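Immunoreactive 84kD antigen PG93 (Porphyromonas gingivalis, PDB 5M11) is PorZ, serves as an essential bacterial surface component of the type IX secretion system, and binds zinc and calcium ions. Local coordinates at residues A[338-344]-A[370-376]. Sequence-based numbering, arbitrary orientation.
With ZN (zinc ion), chain H.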
loop_
_atom_site.group_PDB
_atom_site.type_symbol
_atom_site.label_atom_id
_atom_site.label_comp_id
_atom_site.label_asym_id
_atom_site.label_seq_id
_atom_site.Cartn_x
_atom_site.Cartn_y
_atom_site.Cartn_z
ATOM N N MET A 338 19.732 1.177 1.439
ATOM C CA MET A 338 19.842 0.972 -0.001
ATOM C C MET A 338 19.411 -0.443 -0.391
ATOM O O MET A 338 18.820 -1.156 0.424
ATOM C CB MET A 338 21.300 1.241 -0.442
ATOM C CG MET A 338 21.666 2.713 -0.458
ATOM S SD MET A 338 23.439 3.037 -0.619
ATOM C CE MET A 338 23.666 2.813 -2.385
ATOM N N GLY A 339 19.680 -0.810 -1.644
ATOM C CA GLY A 339 19.396 -2.129 -2.192
ATOM C C GLY A 339 17.976 -2.398 -2.645
ATOM O O GLY A 339 17.689 -3.521 -3.086
ATOM N N HIS A 340 17.068 -1.397 -2.517
ATOM C CA HIS A 340 15.683 -1.565 -2.952
ATOM C C HIS A 340 15.648 -1.393 -4.451
ATOM O O HIS A 340 16.012 -0.327 -4.943
ATOM C CB HIS A 340 14.721 -0.587 -2.254
ATOM C CG HIS A 340 13.276 -0.926 -2.476
ATOM N ND1 HIS A 340 12.662 -0.716 -3.700
ATOM C CD2 HIS A 340 12.374 -1.472 -1.627
ATOM C CE1 HIS A 340 11.418 -1.145 -3.558
ATOM N NE2 HIS A 340 11.195 -1.607 -2.326
ATOM N N ALA A 341 15.243 -2.449 -5.181
ATOM C CA ALA A 341 15.158 -2.459 -6.642
ATOM C C ALA A 341 14.427 -1.210 -7.184
ATOM O O ALA A 341 13.347 -0.858 -6.698
ATOM C CB ALA A 341 14.459 -3.722 -7.108
ATOM N N GLY A 342 15.078 -0.523 -8.128
ATOM C CA GLY A 342 14.558 0.681 -8.765
ATOM C C GLY A 342 13.261 0.390 -9.485
ATOM O O GLY A 342 13.123 -0.681 -10.103
ATOM N N MET A 343 12.277 1.310 -9.344
ATOM C CA MET A 343 10.955 1.166 -9.940
ATOM C C MET A 343 10.283 2.534 -10.116
ATOM O O MET A 343 10.145 3.318 -9.165
ATOM C CB MET A 343 10.085 0.209 -9.091
ATOM C CG MET A 343 8.648 0.064 -9.542
ATOM S SD MET A 343 8.376 -0.988 -10.988
ATOM C CE MET A 343 8.713 -2.630 -10.297
ATOM N N VAL A 344 9.875 2.816 -11.353
ATOM C CA VAL A 344 9.167 4.040 -11.694
ATOM C C VAL A 344 7.802 3.587 -12.233
ATOM O O VAL A 344 7.726 2.693 -13.080
ATOM C CB VAL A 344 9.962 4.959 -12.665
ATOM C CG1 VAL A 344 9.187 6.226 -12.979
ATOM C CG2 VAL A 344 11.331 5.319 -12.099
ATOM N N PHE A 370 20.658 0.727 -10.796
ATOM C CA PHE A 370 19.267 1.231 -10.838
ATOM C C PHE A 370 18.472 0.767 -9.617
ATOM O O PHE A 370 17.567 -0.068 -9.717
ATOM C CB PHE A 370 18.480 0.933 -12.137
ATOM C CG PHE A 370 17.190 1.739 -12.192
ATOM C CD1 PHE A 370 17.214 3.130 -12.161
ATOM C CD2 PHE A 370 15.952 1.105 -12.217
ATOM C CE1 PHE A 370 16.027 3.868 -12.187
ATOM C CE2 PHE A 370 14.764 1.848 -12.238
ATOM C CZ PHE A 370 14.810 3.221 -12.221
ATOM N N ASN A 371 18.873 1.289 -8.457
ATOM C CA ASN A 371 18.255 1.023 -7.169
ATOM C C ASN A 371 17.890 2.326 -6.489
ATOM O O ASN A 371 18.485 3.374 -6.766
ATOM C CB ASN A 371 19.199 0.213 -6.254
ATOM C CG ASN A 371 19.424 -1.238 -6.615
ATOM O OD1 ASN A 371 18.514 -1.985 -7.001
ATOM N ND2 ASN A 371 20.642 -1.692 -6.392
ATOM N N ASP A 372 16.925 2.234 -5.567
ATOM C CA ASP A 372 16.419 3.283 -4.699
ATOM C C ASP A 372 16.105 4.553 -5.467
ATOM O O ASP A 372 16.701 5.602 -5.205
ATOM C CB ASP A 372 17.390 3.572 -3.535
ATOM C CG ASP A 372 18.066 2.344 -2.959
ATOM O OD1 ASP A 372 17.364 1.525 -2.316
ATOM O OD2 ASP A 372 19.295 2.197 -3.158
ATOM N N ALA A 373 15.163 4.453 -6.420
ATOM C CA ALA A 373 14.634 5.604 -7.148
ATOM C C ALA A 373 13.748 6.355 -6.151
ATOM O O ALA A 373 12.779 5.782 -5.656
ATOM C CB ALA A 373 13.853 5.137 -8.368
ATOM N N ILE A 374 14.135 7.574 -5.759
ATOM C CA ILE A 374 13.424 8.266 -4.678
ATOM C C ILE A 374 12.743 9.617 -5.050
ATOM O O ILE A 374 12.006 10.150 -4.202
ATOM C CB ILE A 374 14.378 8.479 -3.477
ATOM C CG1 ILE A 374 15.731 9.043 -3.929
ATOM C CG2 ILE A 374 14.544 7.195 -2.679
ATOM C CD1 ILE A 374 16.258 9.940 -3.029
ATOM N N ASP A 375 12.988 10.180 -6.254
ATOM C CA ASP A 375 12.327 11.430 -6.649
ATOM C C ASP A 375 12.115 11.512 -8.170
ATOM O O ASP A 375 12.907 10.998 -8.962
ATOM C CB ASP A 375 13.066 12.691 -6.133
ATOM C CG ASP A 375 12.179 13.877 -5.715
ATOM O OD1 ASP A 375 10.997 13.939 -6.152
ATOM O OD2 ASP A 375 12.675 14.758 -4.985
ATOM N N ILE A 376 11.001 12.146 -8.548
ATOM C CA ILE A 376 10.585 12.383 -9.922
ATOM C C ILE A 376 10.516 13.885 -10.163
ATOM O O ILE A 376 10.239 14.662 -9.232
ATOM C CB ILE A 376 9.213 11.713 -10.247
ATOM C CG1 ILE A 376 9.022 10.329 -9.538
ATOM C CG2 ILE A 376 8.973 11.615 -11.771
ATOM C CD1 ILE A 376 9.812 9.107 -10.117
HETATM ZN ZN ZN H . 9.487 -2.776 -1.817
#
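Start at Phe370, whose carbonyl O accepts a hydrogen bond from Gly342 N (3.0 Å). The ring of Phe370 lies beside Met343 and Val344, with Phe370 CZ 4.1 Å from Val344 CG2, which sits at the ring edge. Gly342 needs to be bare here, since a side chain would point into the carbonyl of Phe370. Asn371 forms the single backbone bridge with Ala341, CA to CA 4.7 Å; its OD1 packs 3.4 Å from Ala341 CA and is held by Lys357. Asp372 is the anchor of the contact. Asp372 N gives a hydrogen bond of 2.8 Å to His340 O, while Asp372 OD1 takes His340 N (2.9 Å) and Asp372 OD2 a weak, long bond from Gly339 N (3.4 Å). Backbone and side chain of one aspartate thus grip the turn that carries His340. The same histidine, His340, binds zinc through NE2 at 2.1 Å, with Asp315 as a second protein ligand; His340 ND1 also bonds to Ala341 O (3.1 Å). Ala373 then turns its methyl toward the other segment, CB 4.2 Å from Met343 O. Ile374 and Asp375 stand clear of it and form a classic beta bulge opposite Gly389, after which Ile376 returns, its CD1 4.1 Å from Val344 CG1. The contact joins two successive four-stranded antiparallel blades of a beta-propeller: strand 343-347 is the third of its blade, between 325-329 and 352-356, and strand 373-378 opens the next, paired with 386-390, whose Val388 touches both Val344 and Ala373.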